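Probable methyltransferase (Bordetella pertussis, PDB 3KTY) probably acts as an RNA methyltransferase of the TrmH (SpoU) family, transferring methyl from S-adenosylmethionine to RNA, this chain being its SpoU-type methylase domain. Local coordinates at residues I14-S19 with N134-L139; P21-S26 with S154-Q159; V82-A87 with R110-D115. One frame throughout, in Å; residues are numbered along the deposited sequence.

Contact 1: I14-S19 with N134-L139; sequences IMTQPS and NAQIEL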
loop_
_atom_site.group_PDB
_atom_site.type_symbol
_atom_site.label_atom_id
_atom_site.label_comp_id
_atom_site.label_asym_id
_atom_site.label_seq_id
_atom_site.Cartn_x
_atom_site.Cartn_y
_atom_site.Cartn_z
ATOM N N ILE A 14 -10.814 -7.712 9.217
ATOM C CA ILE A 14 -11.969 -7.247 9.929
ATOM C C ILE A 14 -12.016 -5.736 10.093
ATOM O O ILE A 14 -11.184 -5.150 10.774
ATOM C CB ILE A 14 -12.067 -7.940 11.299
ATOM C CG1 ILE A 14 -11.992 -9.449 11.064
ATOM C CG2 ILE A 14 -13.404 -7.540 12.003
ATOM C CD1 ILE A 14 -12.134 -10.289 12.321
HETATM N N MSE A 15 -13.012 -5.115 9.466
HETATM C CA MSE A 15 -13.223 -3.683 9.627
HETATM C C MSE A 15 -14.303 -3.382 10.656
HETATM O O MSE A 15 -15.451 -3.790 10.488
HETATM C CB MSE A 15 -13.675 -3.085 8.297
HETATM C CG MSE A 15 -12.629 -3.084 7.187
HETATM SE SE MSE A 15 -13.542 -2.565 5.540
HETATM C CE MSE A 15 -13.536 -0.588 5.735
ATOM N N THR A 16 -13.960 -2.660 11.709
ATOM C CA THR A 16 -14.985 -2.288 12.675
ATOM C C THR A 16 -15.634 -0.899 12.471
ATOM O O THR A 16 -14.967 0.116 12.251
ATOM C CB THR A 16 -14.477 -2.383 14.117
ATOM O OG1 THR A 16 -13.527 -1.340 14.346
ATOM C CG2 THR A 16 -13.857 -3.748 14.390
ATOM N N GLN A 17 -16.956 -0.876 12.559
ATOM C CA GLN A 17 -17.714 0.355 12.415
ATOM C C GLN A 17 -17.504 1.061 11.069
ATOM O O GLN A 17 -17.537 2.281 11.021
ATOM C CB GLN A 17 -17.382 1.311 13.558
ATOM C CG GLN A 17 -18.209 1.114 14.787
ATOM C CD GLN A 17 -17.523 0.252 15.818
ATOM O OE1 GLN A 17 -17.816 -0.942 15.947
ATOM N NE2 GLN A 17 -16.612 0.854 16.574
ATOM N N PRO A 18 -17.286 0.304 9.974
ATOM C CA PRO A 18 -17.109 1.015 8.706
ATOM C C PRO A 18 -18.232 2.000 8.537
ATOM O O PRO A 18 -19.386 1.646 8.698
ATOM C CB PRO A 18 -17.253 -0.090 7.649
ATOM C CG PRO A 18 -17.890 -1.241 8.369
ATOM C CD PRO A 18 -17.314 -1.144 9.753
ATOM N N SER A 19 -17.875 3.223 8.200
ATOM C CA SER A 19 -18.826 4.321 8.128
ATOM C C SER A 19 -19.112 4.669 6.671
ATOM O O SER A 19 -20.235 5.030 6.332
ATOM C CB SER A 19 -18.255 5.526 8.876
ATOM O OG SER A 19 -19.080 6.649 8.730
ATOM N N ASN A 134 -10.829 0.495 23.492
ATOM C CA ASN A 134 -9.868 -0.226 24.314
ATOM C C ASN A 134 -10.321 -1.673 24.482
ATOM O O ASN A 134 -9.513 -2.612 24.432
ATOM C CB ASN A 134 -9.617 0.485 25.650
ATOM C CG ASN A 134 -8.305 1.287 25.640
ATOM O OD1 ASN A 134 -7.605 1.345 24.620
ATOM N ND2 ASN A 134 -7.965 1.896 26.773
ATOM N N ALA A 135 -11.630 -1.837 24.620
ATOM C CA ALA A 135 -12.239 -3.144 24.786
ATOM C C ALA A 135 -12.145 -3.998 23.531
ATOM O O ALA A 135 -12.060 -5.211 23.615
ATOM C CB ALA A 135 -13.691 -2.988 25.212
ATOM N N GLN A 136 -12.186 -3.376 22.362
ATOM C CA GLN A 136 -12.022 -4.124 21.127
ATOM C C GLN A 136 -10.573 -4.612 21.018
ATOM O O GLN A 136 -10.290 -5.790 20.743
ATOM C CB GLN A 136 -12.437 -3.264 19.938
ATOM C CG GLN A 136 -13.938 -3.001 19.924
ATOM C CD GLN A 136 -14.419 -2.205 18.709
ATOM O OE1 GLN A 136 -13.813 -1.192 18.310
ATOM N NE2 GLN A 136 -15.536 -2.657 18.126
ATOM N N ILE A 137 -9.654 -3.701 21.286
ATOM C CA ILE A 137 -8.250 -4.049 21.339
ATOM C C ILE A 137 -7.956 -5.170 22.331
ATOM O O ILE A 137 -7.229 -6.103 22.007
ATOM C CB ILE A 137 -7.407 -2.813 21.648
ATOM C CG1 ILE A 137 -7.476 -1.853 20.451
ATOM C CG2 ILE A 137 -5.970 -3.207 21.981
ATOM C CD1 ILE A 137 -6.802 -0.514 20.678
ATOM N N GLU A 138 -8.541 -5.109 23.520
ATOM C CA GLU A 138 -8.302 -6.166 24.516
ATOM C C GLU A 138 -8.721 -7.554 24.033
ATOM O O GLU A 138 -8.199 -8.558 24.514
ATOM C CB GLU A 138 -8.930 -5.861 25.888
ATOM C CG GLU A 138 -8.248 -6.675 27.018
ATOM C CD GLU A 138 -8.898 -6.555 28.413
ATOM O OE1 GLU A 138 -9.875 -5.787 28.585
ATOM O OE2 GLU A 138 -8.416 -7.240 29.350
ATOM N N LEU A 139 -9.641 -7.604 23.070
ATOM C CA LEU A 139 -10.102 -8.867 22.508
ATOM C C LEU A 139 -9.094 -9.521 21.557
ATOM O O LEU A 139 -9.240 -10.681 21.201
ATOM C CB LEU A 139 -11.420 -8.668 21.769
ATOM C CG LEU A 139 -12.674 -8.294 22.582
ATOM C CD1 LEU A 139 -13.890 -8.136 21.668
ATOM C CD2 LEU A 139 -12.958 -9.320 23.695
#

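Contact 2: P21-S26 with S154-Q159; sequences PGNVGS and SLNVAQ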
loop_
_atom_site.group_PDB
_atom_site.type_symbol
_atom_site.label_atom_id
_atom_site.label_comp_id
_atom_site.label_asym_id
_atom_site.label_seq_id
_atom_site.Cartn_x
_atom_site.Cartn_y
_atom_site.Cartn_z
ATOM N N PRO A 21 -19.302 3.496 2.718
ATOM C CA PRO A 21 -19.471 2.330 1.832
ATOM C C PRO A 21 -18.408 2.190 0.739
ATOM O O PRO A 21 -18.031 1.071 0.395
ATOM C CB PRO A 21 -20.848 2.551 1.207
ATOM C CG PRO A 21 -21.582 3.355 2.199
ATOM C CD PRO A 21 -20.534 4.278 2.821
ATOM N N GLY A 22 -17.918 3.305 0.209
ATOM C CA GLY A 22 -16.833 3.246 -0.752
ATOM C C GLY A 22 -15.565 2.624 -0.204
ATOM O O GLY A 22 -14.898 1.876 -0.914
ATOM N N ASN A 23 -15.219 2.956 1.042
ATOM C CA ASN A 23 -14.114 2.312 1.747
ATOM C C ASN A 23 -14.267 0.789 1.809
ATOM O O ASN A 23 -13.271 0.050 1.780
ATOM C CB ASN A 23 -13.970 2.828 3.187
ATOM C CG ASN A 23 -13.358 4.225 3.283
ATOM O OD1 ASN A 23 -12.409 4.571 2.569
ATOM N ND2 ASN A 23 -13.878 5.020 4.218
ATOM N N VAL A 24 -15.503 0.313 1.909
ATOM C CA VAL A 24 -15.748 -1.127 2.007
ATOM C C VAL A 24 -15.471 -1.802 0.698
ATOM O O VAL A 24 -14.905 -2.899 0.679
ATOM C CB VAL A 24 -17.205 -1.454 2.343
ATOM C CG1 VAL A 24 -17.436 -2.932 2.210
ATOM C CG2 VAL A 24 -17.561 -0.955 3.732
ATOM N N GLY A 25 -15.892 -1.160 -0.400
ATOM C CA GLY A 25 -15.520 -1.608 -1.736
ATOM C C GLY A 25 -14.012 -1.559 -1.997
ATOM O O GLY A 25 -13.435 -2.496 -2.533
ATOM N N SER A 26 -13.362 -0.467 -1.614
ATOM C CA SER A 26 -11.920 -0.331 -1.815
ATOM C C SER A 26 -11.189 -1.388 -1.030
ATOM O O SER A 26 -10.189 -1.954 -1.489
ATOM C CB SER A 26 -11.452 1.062 -1.361
ATOM O OG SER A 26 -12.044 2.052 -2.176
ATOM N N SER A 154 -1.974 9.425 9.728
ATOM C CA SER A 154 -3.385 9.147 9.492
ATOM C C SER A 154 -3.661 8.909 8.011
ATOM O O SER A 154 -3.815 9.856 7.239
ATOM C CB SER A 154 -4.251 10.296 10.010
ATOM O OG SER A 154 -4.393 10.234 11.419
ATOM N N LEU A 155 -3.722 7.640 7.622
ATOM C CA LEU A 155 -3.980 7.276 6.234
ATOM C C LEU A 155 -5.247 6.437 6.109
ATOM O O LEU A 155 -5.591 5.677 7.014
ATOM C CB LEU A 155 -2.787 6.517 5.648
ATOM C CG LEU A 155 -1.988 5.652 6.626
ATOM C CD1 LEU A 155 -2.895 5.085 7.707
ATOM C CD2 LEU A 155 -1.264 4.537 5.889
ATOM N N ASN A 156 -5.939 6.581 4.983
ATOM C CA ASN A 156 -7.169 5.838 4.738
ATOM C C ASN A 156 -7.083 4.401 5.243
ATOM O O ASN A 156 -6.036 3.762 5.150
ATOM C CB ASN A 156 -7.516 5.852 3.249
ATOM C CG ASN A 156 -8.773 5.064 2.936
ATOM O OD1 ASN A 156 -8.705 3.903 2.531
ATOM N ND2 ASN A 156 -9.927 5.692 3.122
ATOM N N VAL A 157 -8.193 3.901 5.777
ATOM C CA VAL A 157 -8.246 2.551 6.292
ATOM C C VAL A 157 -8.009 1.573 5.155
ATOM O O VAL A 157 -7.443 0.510 5.342
ATOM C CB VAL A 157 -9.623 2.291 6.969
ATOM C CG1 VAL A 157 -9.749 0.864 7.496
ATOM C CG2 VAL A 157 -9.842 3.293 8.090
ATOM N N ALA A 158 -8.410 1.920 3.948
ATOM C CA ALA A 158 -8.177 0.972 2.867
ATOM C C ALA A 158 -6.674 0.919 2.517
ATOM O O ALA A 158 -6.179 -0.080 2.002
ATOM C CB ALA A 158 -9.024 1.311 1.650
ATOM N N GLN A 159 -5.962 2.011 2.794
ATOM C CA GLN A 159 -4.525 2.078 2.569
ATOM C C GLN A 159 -3.800 1.289 3.650
ATOM O O GLN A 159 -2.982 0.418 3.343
ATOM C CB GLN A 159 -4.092 3.525 2.509
ATOM C CG GLN A 159 -4.682 4.222 1.274
ATOM C CD GLN A 159 -4.777 5.741 1.410
ATOM O OE1 GLN A 159 -4.144 6.346 2.294
ATOM N NE2 GLN A 159 -5.569 6.368 0.526
#

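Contact 3: V82-A87 with R110-D115; sequences VTLAFA and RRHLDD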
loop_
_atom_site.group_PDB
_atom_site.type_symbol
_atom_site.label_atom_id
_atom_site.label_comp_id
_atom_site.label_asym_id
_atom_site.label_seq_id
_atom_site.Cartn_x
_atom_site.Cartn_y
_atom_site.Cartn_z
ATOM N N VAL A 82 -11.174 -17.187 15.220
ATOM C CA VAL A 82 -9.832 -16.752 14.961
ATOM C C VAL A 82 -8.881 -17.211 16.036
ATOM O O VAL A 82 -9.139 -17.002 17.206
ATOM C CB VAL A 82 -9.774 -15.227 14.826
ATOM C CG1 VAL A 82 -8.304 -14.775 14.704
ATOM C CG2 VAL A 82 -10.611 -14.791 13.604
ATOM N N THR A 83 -7.749 -17.794 15.633
ATOM C CA THR A 83 -6.737 -18.234 16.594
ATOM C C THR A 83 -5.613 -17.237 16.871
ATOM O O THR A 83 -4.971 -17.312 17.909
ATOM C CB THR A 83 -6.158 -19.628 16.245
ATOM O OG1 THR A 83 -5.586 -19.612 14.933
ATOM C CG2 THR A 83 -7.234 -20.680 16.304
ATOM N N LEU A 84 -5.394 -16.298 15.956
ATOM C CA LEU A 84 -4.376 -15.253 16.127
ATOM C C LEU A 84 -4.868 -13.950 15.477
ATOM O O LEU A 84 -5.035 -13.867 14.259
ATOM C CB LEU A 84 -3.030 -15.683 15.520
ATOM C CG LEU A 84 -1.954 -14.591 15.577
ATOM C CD1 LEU A 84 -1.676 -14.158 17.017
ATOM C CD2 LEU A 84 -0.631 -14.995 14.842
ATOM N N ALA A 85 -5.133 -12.949 16.302
ATOM C CA ALA A 85 -5.758 -11.756 15.808
ATOM C C ALA A 85 -4.917 -10.570 16.126
ATOM O O ALA A 85 -4.572 -10.358 17.279
ATOM C CB ALA A 85 -7.144 -11.580 16.385
ATOM N N PHE A 86 -4.594 -9.790 15.102
ATOM C CA PHE A 86 -3.869 -8.534 15.332
ATOM C C PHE A 86 -4.769 -7.318 15.330
ATOM O O PHE A 86 -5.544 -7.103 14.389
ATOM C CB PHE A 86 -2.769 -8.339 14.289
ATOM C CG PHE A 86 -1.697 -9.341 14.376
ATOM C CD1 PHE A 86 -0.610 -9.126 15.215
ATOM C CD2 PHE A 86 -1.763 -10.514 13.631
ATOM C CE1 PHE A 86 0.423 -10.059 15.287
ATOM C CE2 PHE A 86 -0.737 -11.468 13.690
ATOM C CZ PHE A 86 0.350 -11.238 14.523
ATOM N N ALA A 87 -4.674 -6.529 16.387
ATOM C CA ALA A 87 -5.284 -5.207 16.374
ATOM C C ALA A 87 -4.358 -4.226 15.623
ATOM O O ALA A 87 -3.285 -3.874 16.109
ATOM C CB ALA A 87 -5.498 -4.729 17.769
ATOM N N ARG A 110 2.725 -16.078 9.601
ATOM C CA ARG A 110 3.223 -17.160 8.759
ATOM C C ARG A 110 3.539 -18.379 9.602
ATOM O O ARG A 110 3.220 -19.502 9.235
ATOM C CB ARG A 110 4.505 -16.719 8.020
ATOM C CG ARG A 110 5.374 -17.858 7.519
ATOM C CD ARG A 110 4.686 -18.567 6.398
ATOM N NE ARG A 110 5.511 -19.656 5.885
ATOM C CZ ARG A 110 6.222 -19.577 4.757
ATOM N NH1 ARG A 110 6.230 -18.446 4.012
ATOM N NH2 ARG A 110 6.917 -20.629 4.355
ATOM N N ARG A 111 4.186 -18.124 10.729
ATOM C CA ARG A 111 4.573 -19.140 11.690
ATOM C C ARG A 111 3.317 -19.837 12.232
ATOM O O ARG A 111 3.226 -21.064 12.258
ATOM C CB ARG A 111 5.323 -18.458 12.845
ATOM C CG ARG A 111 6.586 -19.146 13.320
ATOM C CD ARG A 111 7.532 -18.149 14.010
ATOM N NE ARG A 111 8.075 -17.179 13.053
ATOM C CZ ARG A 111 8.342 -15.903 13.338
ATOM N NH1 ARG A 111 8.831 -15.090 12.393
ATOM N NH2 ARG A 111 8.124 -15.437 14.566
ATOM N N HIS A 112 2.342 -19.037 12.646
ATOM C CA HIS A 112 1.092 -19.563 13.141
ATOM C C HIS A 112 0.397 -20.430 12.095
ATOM O O HIS A 112 -0.014 -21.528 12.389
ATOM C CB HIS A 112 0.187 -18.430 13.608
ATOM C CG HIS A 112 -1.049 -18.900 14.313
ATOM N ND1 HIS A 112 -1.027 -19.385 15.606
ATOM C CD2 HIS A 112 -2.346 -18.950 13.913
ATOM C CE1 HIS A 112 -2.253 -19.729 15.962
ATOM N NE2 HIS A 112 -3.068 -19.490 14.950
ATOM N N LEU A 113 0.279 -19.957 10.866
ATOM C CA LEU A 113 -0.391 -20.767 9.861
ATOM C C LEU A 113 0.356 -22.042 9.507
ATOM O O LEU A 113 -0.249 -23.038 9.074
ATOM C CB LEU A 113 -0.677 -19.956 8.607
ATOM C CG LEU A 113 -1.602 -18.766 8.883
ATOM C CD1 LEU A 113 -1.940 -18.070 7.590
ATOM C CD2 LEU A 113 -2.874 -19.223 9.603
ATOM N N ASP A 114 1.672 -22.012 9.693
ATOM C CA ASP A 114 2.485 -23.167 9.395
ATOM C C ASP A 114 2.480 -24.124 10.564
ATOM O O ASP A 114 2.578 -25.325 10.361
ATOM C CB ASP A 114 3.925 -22.761 9.069
ATOM C CG ASP A 114 4.107 -22.337 7.619
ATOM O OD1 ASP A 114 3.176 -22.508 6.802
ATOM O OD2 ASP A 114 5.194 -21.823 7.303
ATOM N N ASP A 115 2.382 -23.598 11.785
ATOM C CA ASP A 115 2.476 -24.433 12.989
ATOM C C ASP A 115 1.143 -25.052 13.455
ATOM O O ASP A 115 1.155 -25.938 14.284
ATOM C CB ASP A 115 3.121 -23.662 14.147
ATOM C CG ASP A 115 4.598 -23.386 13.920
ATOM O OD1 ASP A 115 5.170 -23.963 12.974
ATOM O OD2 ASP A 115 5.191 -22.592 14.688
#

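Contact 1: I14-S19 with N134-L139
Thr-16 OG1, hydrogen-bonded to the backbone O of Leu-125, faces the amide of Gln-136, whose OE1 stands 4.0 Å from OG1. Gln-17 NE2 approaches Gln-136 OE1 to 3.9 Å. The closest polar pair is Gln-17 OE1 with Gln-136 NE2 at 3.6 Å, too long for a hydrogen bond. The two amides, reaching in from opposite directions, lie within 22° of parallel, a loose polar meeting that buries little surface. Gln-136 spans the gap because its chain runs on extended beyond CG (chi2 -177°), while that of Gln-17 is bent at chi2 (96°). Gln-17 also has left-handed backbone angles, and there the chain turns out of the strand. A helix of the alpha-beta-alpha sandwich, 134-138, thus meets the C-terminal end of a central parallel strand, 11-16, through a single long side chain and without a bond between the amides. The strand pairs in parallel with strands 121-125 and 39-42, and Thr-16 also packs on Leu-132 in the loop before the helix. On the strand's two faces, Ile-14 meets helix 75-79, which Gln-136 touches too through Leu-75, and selenomethionine Met-15 packs on Ala-27 of helix 21-33.

Contact 2: P21-S26 with S154-Q159
Asn-23 and Asn-156 reach past each other in opposite directions, their amide planes turned 43° apart, and one amide N-H ties them together. Asn-156 ND2 donates to Asn-23 OD1 over 2.8 Å in an almost straight bond (173°). The acceptor lies practically in the amide plane of Asn-156, but seen from Asn-23 the donor stands well above the carbonyl plane, so the twist between the two groups falls on the acceptor side. Asn-156 can make this link because its CG is anti to the backbone N (chi1 179°), which carries the amide across to helix 21-33.

The same residue is the N-cap of helix 157-172 and forms a capping box with Gln-159: the weak bond from Asn-156 N to Gln-159 OE1 measures 3.2 Å, and the return bond, also weak, goes from Gln-159 N to Asn-156 OD1. The link to helix 21-33 rests on ND2; the cap appears to come from the same side chain, though its OD1 is uncertainly placed, too close to a neighbour. Further along, Ala-158 CB packs against Ser-26 CB at 3.9 Å, while Ser-26 OG donates back to Gly-22 O (3.1 Å), a carbonyl that also accepts from Ser-26 N (2.9 Å). The hydroxyl's hydrogen is thereby directed into its own helix, and the contact with Ala-158 is made by carbon.

The SLNV sequence is a signature of SpoU-type methylases, where it usually lies by the cofactor pocket and knot; a similar place is probable here. The N-terminal turns of helices 21-33 and 157-172 lie side by side; helix 53-59 meets the first through Pro-21 and Ser-26, and Arg-29 of the second subunit hydrogen-bonds Gln-159 OE1 at the dimer interface.

Contact 3: V82-A87 with R110-D115
The imidazole of His-112 has the CB of Leu-84 over one face and the hydroxyl of Thr-83 at its edge, in the ring plane. Leu-84 CB sits 3.8 Å from the ring centroid and 14° off the normal, a CH-pi contact displaced toward the CD2-NE2 side of the ring. One methyl of the leucine, Leu-84 CD2, rests against His-112 CB at 3.7 Å, so the leucine lies along the histidine side chain from ring to CB. With CG anti to the backbone N (chi1 -172°), His-112 extends from helix 102-115 toward the start of strand 84-89.

At the edge, NE2 of the His-112 ring and OG1 of Thr-83 are hydrogen-bonded at 2.5 Å, a value short enough to be treated with caution, and either atom could be the donor. Thr-83 OG1 also accepts from Val-120 N, so this one hydroxyl joins the helix to the chain leading into strand 121-125, on whose Val-121 His-112 also packs.

Across the contact, the mix of an in-plane polar bond and a face-on aliphatic one would restrain the rotation of the imidazole, if the short bond is taken at face value, and ties helix to sheet at the protein surface mainly through one ring.

From the N terminus, strand 11-16 opens contact 1 and leads straight into helix 21-33, which opens contact 2; the two touch where Met-15 and Pro-18 pack against Asn-23 and Val-24. Contact 3 closes first, within a short loop nested inside both others. Contact 1 then closes at helix 134-138 and contact 2 at the start of helix 157-172, so these long loops cross. Contacts 1 and 3 bring helices 134-138 and 102-115 to strands of the same parallel sheet, whereas contact 2 joins helices 21-33 and 157-172. Contacts 2 and 3 lie on opposite sides of the chain's centre, about 24 Å apart between centres, in the alpha-beta-alpha sandwich of this SPOUT-clan domain.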